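Local structure of putative succinylglutamate desuccinylase / aspartoacylase (Shewanella amazonensis, 3FMC) at residues V318-L323 with E331-R336. The protein is a putative zinc-dependent hydrolase of the succinylglutamate desuccinylase/aspartoacylase family, probably acting on ester bonds. Sequence-based numbering, arbitrary orientation.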
loop_
_atom_site.group_PDB
_atom_site.type_symbol
_atom_site.label_atom_id
_atom_site.label_comp_id
_atom_site.label_asym_id
_atom_site.label_seq_id
_atom_site.Cartn_x
_atom_site.Cartn_y
_atom_site.Cartn_z
ATOM N N VAL C 318 -3.006 -17.006 22.723
ATOM C CA VAL C 318 -3.774 -17.140 21.494
ATOM C C VAL C 318 -3.894 -18.613 21.088
ATOM O O VAL C 318 -3.088 -19.461 21.492
ATOM C CB VAL C 318 -3.142 -16.400 20.226
ATOM C CG1 VAL C 318 -2.668 -14.953 20.527
ATOM C CG2 VAL C 318 -1.996 -17.208 19.574
ATOM N N ASN C 319 -4.913 -18.882 20.294
ATOM C CA ASN C 319 -4.995 -20.126 19.553
ATOM C C ASN C 319 -4.429 -19.793 18.174
ATOM O O ASN C 319 -4.760 -18.760 17.601
ATOM C CB ASN C 319 -6.388 -20.627 19.430
ATOM C CG ASN C 319 -6.879 -21.237 20.720
ATOM O OD1 ASN C 319 -6.112 -21.886 21.423
ATOM N ND2 ASN C 319 -8.122 -20.983 21.061
ATOM N N LEU C 320 -3.573 -20.671 17.686
ATOM C CA LEU C 320 -2.932 -20.554 16.377
ATOM C C LEU C 320 -3.502 -21.699 15.507
ATOM O O LEU C 320 -3.247 -22.875 15.750
ATOM C CB LEU C 320 -1.417 -20.606 16.512
ATOM C CG LEU C 320 -0.620 -20.330 15.232
ATOM C CD1 LEU C 320 -0.799 -18.868 14.810
ATOM C CD2 LEU C 320 0.854 -20.713 15.386
ATOM N N LEU C 321 -4.264 -21.308 14.483
ATOM C CA LEU C 321 -4.998 -22.198 13.600
ATOM C C LEU C 321 -4.302 -22.302 12.246
ATOM O O LEU C 321 -3.994 -21.295 11.602
ATOM C CB LEU C 321 -6.421 -21.677 13.420
ATOM C CG LEU C 321 -7.368 -22.459 12.510
ATOM C CD1 LEU C 321 -7.701 -23.861 13.133
ATOM C CD2 LEU C 321 -8.637 -21.616 12.194
ATOM N N ARG C 322 -4.077 -23.541 11.828
ATOM C CA ARG C 322 -3.338 -23.851 10.594
ATOM C C ARG C 322 -4.077 -24.886 9.751
ATOM O O ARG C 322 -3.863 -26.114 9.883
ATOM C CB ARG C 322 -1.928 -24.370 10.974
ATOM C CG ARG C 322 -0.954 -23.347 11.598
ATOM C CD ARG C 322 -0.522 -22.274 10.622
ATOM N NE ARG C 322 0.271 -22.883 9.552
ATOM C CZ ARG C 322 1.590 -22.888 9.487
ATOM N NH1 ARG C 322 2.315 -22.225 10.364
ATOM N NH2 ARG C 322 2.185 -23.565 8.503
ATOM N N LEU C 323 -4.911 -24.401 8.838
ATOM C CA LEU C 323 -5.701 -25.286 7.962
ATOM C C LEU C 323 -4.854 -26.050 6.944
ATOM O O LEU C 323 -5.264 -27.077 6.435
ATOM C CB LEU C 323 -6.803 -24.540 7.208
ATOM C CG LEU C 323 -8.133 -24.479 7.974
ATOM C CD1 LEU C 323 -8.776 -25.898 7.984
ATOM C CD2 LEU C 323 -8.010 -23.881 9.378
ATOM N N GLU C 331 -2.319 -28.470 13.620
ATOM C CA GLU C 331 -3.551 -27.850 13.046
ATOM C C GLU C 331 -4.111 -26.726 13.940
ATOM O O GLU C 331 -4.722 -25.737 13.452
ATOM C CB GLU C 331 -4.617 -28.929 12.770
ATOM C CG GLU C 331 -5.204 -29.546 14.014
ATOM C CD GLU C 331 -6.051 -30.777 13.763
ATOM O OE1 GLU C 331 -6.214 -31.246 12.607
ATOM O OE2 GLU C 331 -6.549 -31.290 14.768
ATOM N N LEU C 332 -3.953 -26.886 15.253
ATOM C CA LEU C 332 -4.438 -25.875 16.217
ATOM C C LEU C 332 -3.597 -26.013 17.449
ATOM O O LEU C 332 -3.625 -27.061 18.077
ATOM C CB LEU C 332 -5.912 -26.094 16.560
ATOM C CG LEU C 332 -6.588 -25.140 17.560
ATOM C CD1 LEU C 332 -6.684 -23.738 16.997
ATOM C CD2 LEU C 332 -7.989 -25.619 17.910
ATOM N N THR C 333 -2.835 -24.973 17.776
ATOM C CA THR C 333 -1.960 -24.975 18.956
ATOM C C THR C 333 -2.213 -23.741 19.816
ATOM O O THR C 333 -2.819 -22.769 19.364
ATOM C CB THR C 333 -0.483 -25.103 18.531
ATOM O OG1 THR C 333 -0.116 -24.035 17.664
ATOM C CG2 THR C 333 -0.285 -26.418 17.725
ATOM N N VAL C 334 -1.747 -23.784 21.053
ATOM C CA VAL C 334 -1.921 -22.659 21.991
ATOM C C VAL C 334 -0.560 -22.054 22.208
ATOM O O VAL C 334 0.401 -22.766 22.455
ATOM C CB VAL C 334 -2.476 -23.114 23.351
ATOM C CG1 VAL C 334 -2.616 -21.952 24.285
ATOM C CG2 VAL C 334 -3.806 -23.778 23.148
ATOM N N LEU C 335 -0.452 -20.738 22.030
ATOM C CA LEU C 335 0.777 -20.036 22.331
ATOM C C LEU C 335 0.543 -19.393 23.702
ATOM O O LEU C 335 -0.550 -18.883 23.991
ATOM C CB LEU C 335 1.090 -18.963 21.304
ATOM C CG LEU C 335 1.083 -19.372 19.833
ATOM C CD1 LEU C 335 1.547 -18.208 18.999
ATOM C CD2 LEU C 335 1.958 -20.599 19.607
ATOM N N ARG C 336 1.594 -19.396 24.516
ATOM C CA ARG C 336 1.546 -18.876 25.872
ATOM C C ARG C 336 2.613 -17.845 26.147
ATOM O O ARG C 336 3.655 -17.840 25.518
ATOM C CB ARG C 336 1.727 -20.015 26.871
ATOM C CG ARG C 336 0.678 -21.086 26.755
ATOM C CD ARG C 336 1.054 -22.360 27.516
ATOM N NE ARG C 336 0.152 -23.443 27.115
ATOM C CZ ARG C 336 -1.106 -23.543 27.520
ATOM N NH1 ARG C 336 -1.626 -22.642 28.328
ATOM N NH2 ARG C 336 -1.864 -24.539 27.095
HETATM O O HOH W 1 -0.848 -24.268 15.044
HETATM O O HOH W 2 -6.302 -26.848 11.060
#
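Leu320 and Thr333 form a hydrogen-bonded antiparallel pair: Leu320 N reaches Thr333 O at 2.8 Å, nearly straight at 173°. Thr333 N returns a similarly short bond to Leu320 O. Their side chains lie side by side, Thr333 OG1 3.8 Å from Leu320 CB. OG1 stands between the backbone N and the carbonyl carbon (chi1 58°), from where it donates to a water that in turn donates to Leu320 O, so this carbonyl accepts from both the strand and solvent. Val318 and Leu335 make the next such pair toward the open end, with one bond, Leu335 N to Val318 O, at 3.0 Å and a weak return. On the face shared with Leu320, their side chains cross obliquely, Val318 CG2 meeting Leu335 CD1 at 3.7 Å; Val318 also packs on Val301 and Tyr303 of strand 299-303, and Leu335 on Leu358 of strand 357-363.

The opposite face carries the non-hydrogen-bonded pairs. Leu332 CD1 reaches both Leu321 CD1 and Asn319 CB, 4.0 Å from each, while Asn319 OD1 lies 3.4 Å from Val334 CG2; the amide's ND2 is bonded to Glu302.

One step further toward the turn, Arg322 N bonds Glu331 O at 2.8 Å, approaching from above the carbonyl plane, and a second water donates to that same oxygen. Glu331 OE1 accepts from Gly327 N, while OE2 pairs with Lys58 of the second subunit, whose Tyr54 packs on Leu321 and Leu332; Arg322 NH2 pairs with Glu13 of the third subunit and with Asp324 of its own chain. With strand directions 146° apart and only seven residues, neither helix nor strand, between the segments, strands 316-321 and 332-336 form a beta hairpin, whose strand 332-336 is outermost, within this chain, in a four-stranded antiparallel sheet.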